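Local coordinates for protein acyl-coenzyme A oxidase 1 (Yarrowia lipolytica, PDB 5Y9D) that catalyses the FAD-dependent oxidation of acyl-CoAs by oxygen to (2E)-enoyl-CoAs and hydrogen peroxide in peroxisomal fatty acid beta-oxidation, at residues S246-K258 against V265-I277. Numbering follows the deposited sequence.
With FAD (flavin-adenine dinucleotide), chain C.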
loop_
_atom_site.group_PDB
_atom_site.type_symbol
_atom_site.label_atom_id
_atom_site.label_comp_id
_atom_site.label_asym_id
_atom_site.label_seq_id
_atom_site.Cartn_x
_atom_site.Cartn_y
_atom_site.Cartn_z
ATOM N N SER A 246 0.901 -34.336 -18.899
ATOM C CA SER A 246 -0.303 -34.760 -18.204
ATOM C C SER A 246 0.010 -35.132 -16.745
ATOM O O SER A 246 1.111 -35.549 -16.451
ATOM C CB SER A 246 -0.933 -35.957 -18.916
ATOM O OG SER A 246 -0.222 -37.148 -18.664
ATOM N N LEU A 247 -0.979 -34.962 -15.870
ATOM C CA LEU A 247 -0.888 -35.257 -14.437
ATOM C C LEU A 247 -0.726 -36.751 -14.200
ATOM O O LEU A 247 -1.428 -37.554 -14.801
ATOM C CB LEU A 247 -2.144 -34.760 -13.691
ATOM C CG LEU A 247 -2.381 -33.256 -13.774
ATOM C CD1 LEU A 247 -3.744 -32.853 -13.233
ATOM C CD2 LEU A 247 -1.283 -32.519 -13.039
ATOM N N LYS A 248 0.206 -37.112 -13.333
ATOM C CA LYS A 248 0.301 -38.475 -12.866
ATOM C C LYS A 248 -0.950 -38.880 -12.103
ATOM O O LYS A 248 -1.735 -38.037 -11.618
ATOM C CB LYS A 248 1.519 -38.655 -11.988
ATOM C CG LYS A 248 2.801 -38.342 -12.743
ATOM C CD LYS A 248 3.871 -39.409 -12.552
ATOM C CE LYS A 248 5.069 -39.063 -13.423
ATOM N NZ LYS A 248 5.471 -40.139 -14.385
ATOM N N VAL A 249 -1.132 -40.186 -12.014
ATOM C CA VAL A 249 -2.277 -40.770 -11.324
ATOM C C VAL A 249 -2.296 -40.388 -9.829
ATOM O O VAL A 249 -1.262 -40.467 -9.138
ATOM C CB VAL A 249 -2.325 -42.299 -11.513
ATOM C CG1 VAL A 249 -1.219 -42.987 -10.705
ATOM C CG2 VAL A 249 -3.706 -42.838 -11.127
ATOM N N GLY A 250 -3.468 -39.927 -9.371
ATOM C CA GLY A 250 -3.659 -39.420 -8.004
ATOM C C GLY A 250 -3.265 -37.963 -7.765
ATOM O O GLY A 250 -3.504 -37.441 -6.707
ATOM N N VAL A 251 -2.634 -37.315 -8.734
ATOM C CA VAL A 251 -2.219 -35.932 -8.623
ATOM C C VAL A 251 -3.253 -35.023 -9.295
ATOM O O VAL A 251 -3.504 -35.137 -10.515
ATOM C CB VAL A 251 -0.872 -35.737 -9.344
ATOM C CG1 VAL A 251 -0.408 -34.285 -9.278
ATOM C CG2 VAL A 251 0.168 -36.661 -8.734
ATOM N N SER A 252 -3.812 -34.104 -8.508
ATOM C CA SER A 252 -4.806 -33.149 -8.980
ATOM C C SER A 252 -4.283 -31.734 -8.864
ATOM O O SER A 252 -3.906 -31.331 -7.784
ATOM C CB SER A 252 -6.040 -33.241 -8.094
ATOM O OG SER A 252 -6.899 -34.271 -8.517
ATOM N N ILE A 253 -4.320 -30.975 -9.957
ATOM C CA ILE A 253 -3.816 -29.582 -10.018
ATOM C C ILE A 253 -4.777 -28.620 -10.753
ATOM O O ILE A 253 -5.422 -28.972 -11.748
ATOM C CB ILE A 253 -2.465 -29.515 -10.766
ATOM C CG1 ILE A 253 -1.445 -30.479 -10.141
ATOM C CG2 ILE A 253 -1.936 -28.091 -10.873
ATOM C CD1 ILE A 253 -0.188 -29.886 -9.629
ATOM N N GLY A 254 -4.862 -27.392 -10.254
ATOM C CA GLY A 254 -5.513 -26.312 -10.987
ATOM C C GLY A 254 -4.826 -25.009 -10.719
ATOM O O GLY A 254 -3.913 -24.928 -9.910
ATOM N N ASP A 255 -5.268 -23.985 -11.411
ATOM C CA ASP A 255 -4.669 -22.667 -11.386
ATOM C C ASP A 255 -5.449 -21.798 -10.435
ATOM O O ASP A 255 -6.673 -21.704 -10.508
ATOM C CB ASP A 255 -4.772 -22.111 -12.799
ATOM C CG ASP A 255 -4.026 -20.798 -13.009
ATOM O OD1 ASP A 255 -3.720 -20.048 -12.045
ATOM O OD2 ASP A 255 -3.753 -20.515 -14.196
ATOM N N ILE A 256 -4.738 -21.134 -9.545
ATOM C CA ILE A 256 -5.354 -20.289 -8.525
ATOM C C ILE A 256 -5.898 -19.055 -9.196
ATOM O O ILE A 256 -6.762 -18.391 -8.654
ATOM C CB ILE A 256 -4.325 -19.845 -7.458
ATOM C CG1 ILE A 256 -3.694 -21.033 -6.762
ATOM C CG2 ILE A 256 -4.955 -18.965 -6.421
ATOM C CD1 ILE A 256 -4.650 -21.775 -5.902
ATOM N N GLY A 257 -5.333 -18.695 -10.337
ATOM C CA GLY A 257 -5.825 -17.568 -11.122
ATOM C C GLY A 257 -5.340 -16.217 -10.648
ATOM O O GLY A 257 -4.227 -16.074 -10.135
ATOM N N LYS A 258 -6.209 -15.225 -10.787
ATOM C CA LYS A 258 -5.826 -13.841 -10.641
ATOM C C LYS A 258 -5.265 -13.549 -9.263
ATOM O O LYS A 258 -5.880 -13.840 -8.257
ATOM C CB LYS A 258 -7.035 -12.949 -10.926
ATOM C CG LYS A 258 -6.795 -11.470 -10.742
ATOM C CD LYS A 258 -6.215 -10.845 -12.003
ATOM C CE LYS A 258 -5.507 -9.534 -11.676
ATOM N NZ LYS A 258 -5.757 -8.582 -12.771
ATOM N N VAL A 265 3.121 -15.482 -12.900
ATOM C CA VAL A 265 3.524 -16.670 -12.126
ATOM C C VAL A 265 2.302 -17.535 -12.022
ATOM O O VAL A 265 1.260 -17.049 -11.651
ATOM C CB VAL A 265 4.002 -16.312 -10.706
ATOM C CG1 VAL A 265 4.541 -17.541 -9.947
ATOM C CG2 VAL A 265 5.067 -15.237 -10.769
ATOM N N ASP A 266 2.439 -18.820 -12.348
ATOM C CA ASP A 266 1.295 -19.717 -12.468
ATOM C C ASP A 266 1.137 -20.505 -11.188
ATOM O O ASP A 266 1.545 -21.652 -11.087
ATOM C CB ASP A 266 1.461 -20.653 -13.666
ATOM C CG ASP A 266 2.708 -21.502 -13.575
ATOM O OD1 ASP A 266 3.802 -20.970 -13.256
ATOM O OD2 ASP A 266 2.581 -22.716 -13.822
ATOM N N ASN A 267 0.556 -19.862 -10.197
ATOM C CA ASN A 267 0.466 -20.442 -8.887
ATOM C C ASN A 267 -0.715 -21.374 -8.946
ATOM O O ASN A 267 -1.815 -20.992 -9.373
ATOM C CB ASN A 267 0.282 -19.381 -7.807
ATOM C CG ASN A 267 1.539 -18.591 -7.560
ATOM O OD1 ASN A 267 2.317 -18.894 -6.652
ATOM N ND2 ASN A 267 1.763 -17.566 -8.382
ATOM N N GLY A 268 -0.467 -22.603 -8.543
ATOM C CA GLY A 268 -1.475 -23.627 -8.621
ATOM C C GLY A 268 -1.753 -24.280 -7.274
ATOM O O GLY A 268 -1.016 -24.117 -6.292
ATOM N N TRP A 269 -2.828 -25.045 -7.250
ATOM C CA TRP A 269 -3.144 -25.867 -6.107
ATOM C C TRP A 269 -2.950 -27.337 -6.516
ATOM O O TRP A 269 -3.039 -27.653 -7.711
ATOM C CB TRP A 269 -4.549 -25.574 -5.631
ATOM C CG TRP A 269 -5.609 -25.769 -6.629
ATOM C CD1 TRP A 269 -6.238 -24.802 -7.331
ATOM C CD2 TRP A 269 -6.219 -27.003 -7.010
ATOM N NE1 TRP A 269 -7.201 -25.333 -8.128
ATOM C CE2 TRP A 269 -7.220 -26.688 -7.967
ATOM C CE3 TRP A 269 -6.019 -28.353 -6.643
ATOM C CZ2 TRP A 269 -8.022 -27.684 -8.604
ATOM C CZ3 TRP A 269 -6.839 -29.343 -7.232
ATOM C CH2 TRP A 269 -7.829 -28.998 -8.212
ATOM N N ILE A 270 -2.632 -28.185 -5.530
ATOM C CA ILE A 270 -2.260 -29.570 -5.720
ATOM C C ILE A 270 -2.978 -30.394 -4.662
ATOM O O ILE A 270 -2.916 -30.075 -3.469
ATOM C CB ILE A 270 -0.767 -29.839 -5.476
ATOM C CG1 ILE A 270 0.139 -28.754 -6.055
ATOM C CG2 ILE A 270 -0.357 -31.196 -6.074
ATOM C CD1 ILE A 270 1.607 -29.068 -5.852
ATOM N N GLN A 271 -3.656 -31.446 -5.099
ATOM C CA GLN A 271 -4.212 -32.456 -4.203
ATOM C C GLN A 271 -3.578 -33.802 -4.566
ATOM O O GLN A 271 -3.401 -34.105 -5.736
ATOM C CB GLN A 271 -5.714 -32.521 -4.349
ATOM C CG GLN A 271 -6.400 -31.215 -3.942
ATOM C CD GLN A 271 -7.855 -31.232 -4.276
ATOM O OE1 GLN A 271 -8.254 -31.950 -5.174
ATOM N NE2 GLN A 271 -8.665 -30.435 -3.573
ATOM N N PHE A 272 -3.187 -34.561 -3.546
ATOM C CA PHE A 272 -2.688 -35.928 -3.719
ATOM C C PHE A 272 -3.698 -36.962 -3.165
ATOM O O PHE A 272 -4.167 -36.823 -2.044
ATOM C CB PHE A 272 -1.350 -36.072 -2.991
ATOM C CG PHE A 272 -0.282 -35.112 -3.450
ATOM C CD1 PHE A 272 0.387 -35.304 -4.650
ATOM C CD2 PHE A 272 0.108 -34.052 -2.649
ATOM C CE1 PHE A 272 1.410 -34.437 -5.067
ATOM C CE2 PHE A 272 1.123 -33.190 -3.046
ATOM C CZ PHE A 272 1.788 -33.385 -4.259
ATOM N N THR A 273 -4.029 -37.971 -3.970
ATOM C CA THR A 273 -4.841 -39.116 -3.538
ATOM C C THR A 273 -4.074 -40.443 -3.718
ATOM O O THR A 273 -3.994 -40.941 -4.836
ATOM C CB THR A 273 -6.173 -39.249 -4.319
ATOM O OG1 THR A 273 -7.018 -38.134 -4.063
ATOM C CG2 THR A 273 -6.936 -40.466 -3.826
ATOM N N ASN A 274 -3.554 -40.993 -2.614
ATOM C CA ASN A 274 -2.730 -42.253 -2.570
ATOM C C ASN A 274 -1.726 -42.300 -3.670
ATOM O O ASN A 274 -1.746 -43.197 -4.519
ATOM C CB ASN A 274 -3.569 -43.557 -2.557
ATOM C CG ASN A 274 -4.307 -43.769 -1.237
ATOM O OD1 ASN A 274 -4.039 -44.739 -0.525
ATOM N ND2 ASN A 274 -5.259 -42.850 -0.899
ATOM N N VAL A 275 -0.889 -41.275 -3.684
ATOM C CA VAL A 275 0.215 -41.203 -4.622
ATOM C C VAL A 275 1.460 -41.866 -4.051
ATOM O O VAL A 275 1.926 -41.509 -2.974
ATOM C CB VAL A 275 0.519 -39.757 -5.008
ATOM C CG1 VAL A 275 1.781 -39.696 -5.842
ATOM C CG2 VAL A 275 -0.646 -39.199 -5.784
ATOM N N ARG A 276 2.004 -42.808 -4.808
ATOM C CA ARG A 276 3.078 -43.655 -4.337
ATOM C C ARG A 276 4.355 -43.112 -4.868
ATOM O O ARG A 276 4.476 -42.845 -6.067
ATOM C CB ARG A 276 2.843 -45.098 -4.760
ATOM C CG ARG A 276 1.555 -45.639 -4.155
ATOM C CD ARG A 276 1.407 -47.145 -4.288
ATOM N NE ARG A 276 0.416 -47.648 -3.314
ATOM C CZ ARG A 276 0.690 -48.249 -2.146
ATOM N NH1 ARG A 276 1.944 -48.488 -1.751
ATOM N NH2 ARG A 276 -0.308 -48.628 -1.368
ATOM N N ILE A 277 5.275 -42.868 -3.945
ATOM C CA ILE A 277 6.643 -42.558 -4.295
ATOM C C ILE A 277 7.595 -43.583 -3.633
ATOM O O ILE A 277 7.302 -44.113 -2.576
ATOM C CB ILE A 277 7.028 -41.102 -3.918
ATOM C CG1 ILE A 277 6.870 -40.854 -2.432
ATOM C CG2 ILE A 277 6.184 -40.101 -4.697
ATOM C CD1 ILE A 277 7.323 -39.478 -2.007
HETATM P PA FAD C . -1.535 -17.531 8.298
HETATM O O1A FAD C . -2.831 -18.202 8.164
HETATM O O2A FAD C . -0.407 -18.170 8.983
HETATM O O5B FAD C . -1.789 -16.147 8.986
HETATM C C5B FAD C . -2.937 -15.345 8.781
HETATM C C4B FAD C . -2.838 -14.077 9.613
HETATM O O4B FAD C . -2.868 -14.402 10.992
HETATM C C3B FAD C . -1.534 -13.358 9.382
HETATM O O3B FAD C . -1.770 -11.967 9.311
HETATM C C2B FAD C . -0.708 -13.619 10.605
HETATM O O2B FAD C . 0.074 -12.484 10.907
HETATM C C1B FAD C . -1.740 -13.885 11.669
HETATM N N9A FAD C . -1.208 -14.879 12.606
HETATM C C8A FAD C . -0.913 -16.141 12.326
HETATM N N7A FAD C . -0.439 -16.770 13.401
HETATM C C5A FAD C . -0.423 -15.897 14.406
HETATM C C6A FAD C . -0.031 -15.901 15.829
HETATM N N6A FAD C . 0.449 -17.000 16.419
HETATM N N1A FAD C . -0.178 -14.773 16.518
HETATM C C2A FAD C . -0.652 -13.677 15.954
HETATM N N3A FAD C . -1.020 -13.591 14.681
HETATM C C4A FAD C . -0.930 -14.649 13.869
HETATM N N1 FAD C . 3.968 -21.246 -0.467
HETATM C C2 FAD C . 4.737 -22.228 -0.930
HETATM O O2 FAD C . 4.964 -23.185 -0.203
HETATM N N3 FAD C . 5.263 -22.213 -2.145
HETATM C C4 FAD C . 5.069 -21.218 -2.986
HETATM O O4 FAD C . 5.558 -21.221 -4.105
HETATM C C4X FAD C . 4.241 -20.098 -2.556
HETATM N N5 FAD C . 4.009 -19.069 -3.353
HETATM C C5X FAD C . 3.242 -18.071 -2.942
HETATM C C6 FAD C . 3.005 -17.038 -3.803
HETATM C C7 FAD C . 2.221 -15.999 -3.417
HETATM C C7M FAD C . 2.002 -14.870 -4.378
HETATM C C8 FAD C . 1.633 -15.997 -2.060
HETATM C C8M FAD C . 0.768 -14.877 -1.582
HETATM C C9 FAD C . 1.869 -17.031 -1.199
HETATM C C9A FAD C . 2.648 -18.077 -1.596
HETATM N N10 FAD C . 2.890 -19.145 -0.736
HETATM C C10 FAD C . 3.687 -20.175 -1.207
HETATM C "C1'" FAD C . 2.320 -19.199 0.604
HETATM C "C2'" FAD C . 2.887 -18.136 1.530
HETATM O "O2'" FAD C . 4.147 -18.534 2.028
HETATM C "C3'" FAD C . 1.921 -17.924 2.671
HETATM O "O3'" FAD C . 1.012 -16.922 2.266
HETATM C "C4'" FAD C . 2.581 -17.422 3.930
HETATM O "O4'" FAD C . 3.365 -18.450 4.517
HETATM C "C5'" FAD C . 1.530 -16.941 4.917
HETATM O "O5'" FAD C . 0.767 -18.038 5.355
HETATM P P FAD C . -0.779 -17.979 5.628
HETATM O O1P FAD C . -1.462 -17.259 4.575
HETATM O O2P FAD C . -1.133 -19.366 5.934
HETATM O O3P FAD C . -0.972 -17.072 6.899
HETATM O O HOH W 1 -1.967 -18.046 -9.886
#
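An antiparallel strand pair of the acyl-CoA dehydrogenase middle domain joins V251-D255 to G268-F272, a worked example of how a tryptophan can use a glycine backbone as its packing surface. S252 and Q271 form a hydrogen-bonded pair, with Q271 N giving to S252 O at 2.7 Å and S252 N to Q271 O. G254 and W269 form the next such pair, each backbone N donating to the other residue's O. The ladder runs on at both ends: T273 N donates to G250 O, and I256 N reaches N267 O at 2.9 Å.

The W269 side chain turns back over the partner strand because CG stands between its own backbone N and carbonyl carbon (chi1 58°). One ring face then lies on G254, with G254 CA 3.7 Å from the centroid of the W269 five-membered ring in a CH-pi contact; a CB on G254 would clash with W269 NE1. I256 CD1 comes at the ring edge, 3.7 Å from W269 CD1. Cut back to an alanine, the W269 position is likely to leave G254 without its aromatic cover and I256 CD1 without its edge contact.

Side chains of I253 and I270 lie alongside each other on the other face of the sheet from W269, I253 CD1 being 3.8 Å from I270 CG1. At the end of strand 251-255, D255 OD1 closes an Asx turn by accepting from G257 N at 2.7 Å, while D255 OD2 forms a salt bridge with R88. N267 belongs to the FAD pocket.

Strand 268-272 is central in a three-stranded sheet, between 251-255 and 204-207; W205 of the latter meets the W269 ring, and F670 of the second subunit packs edge-to-face with it.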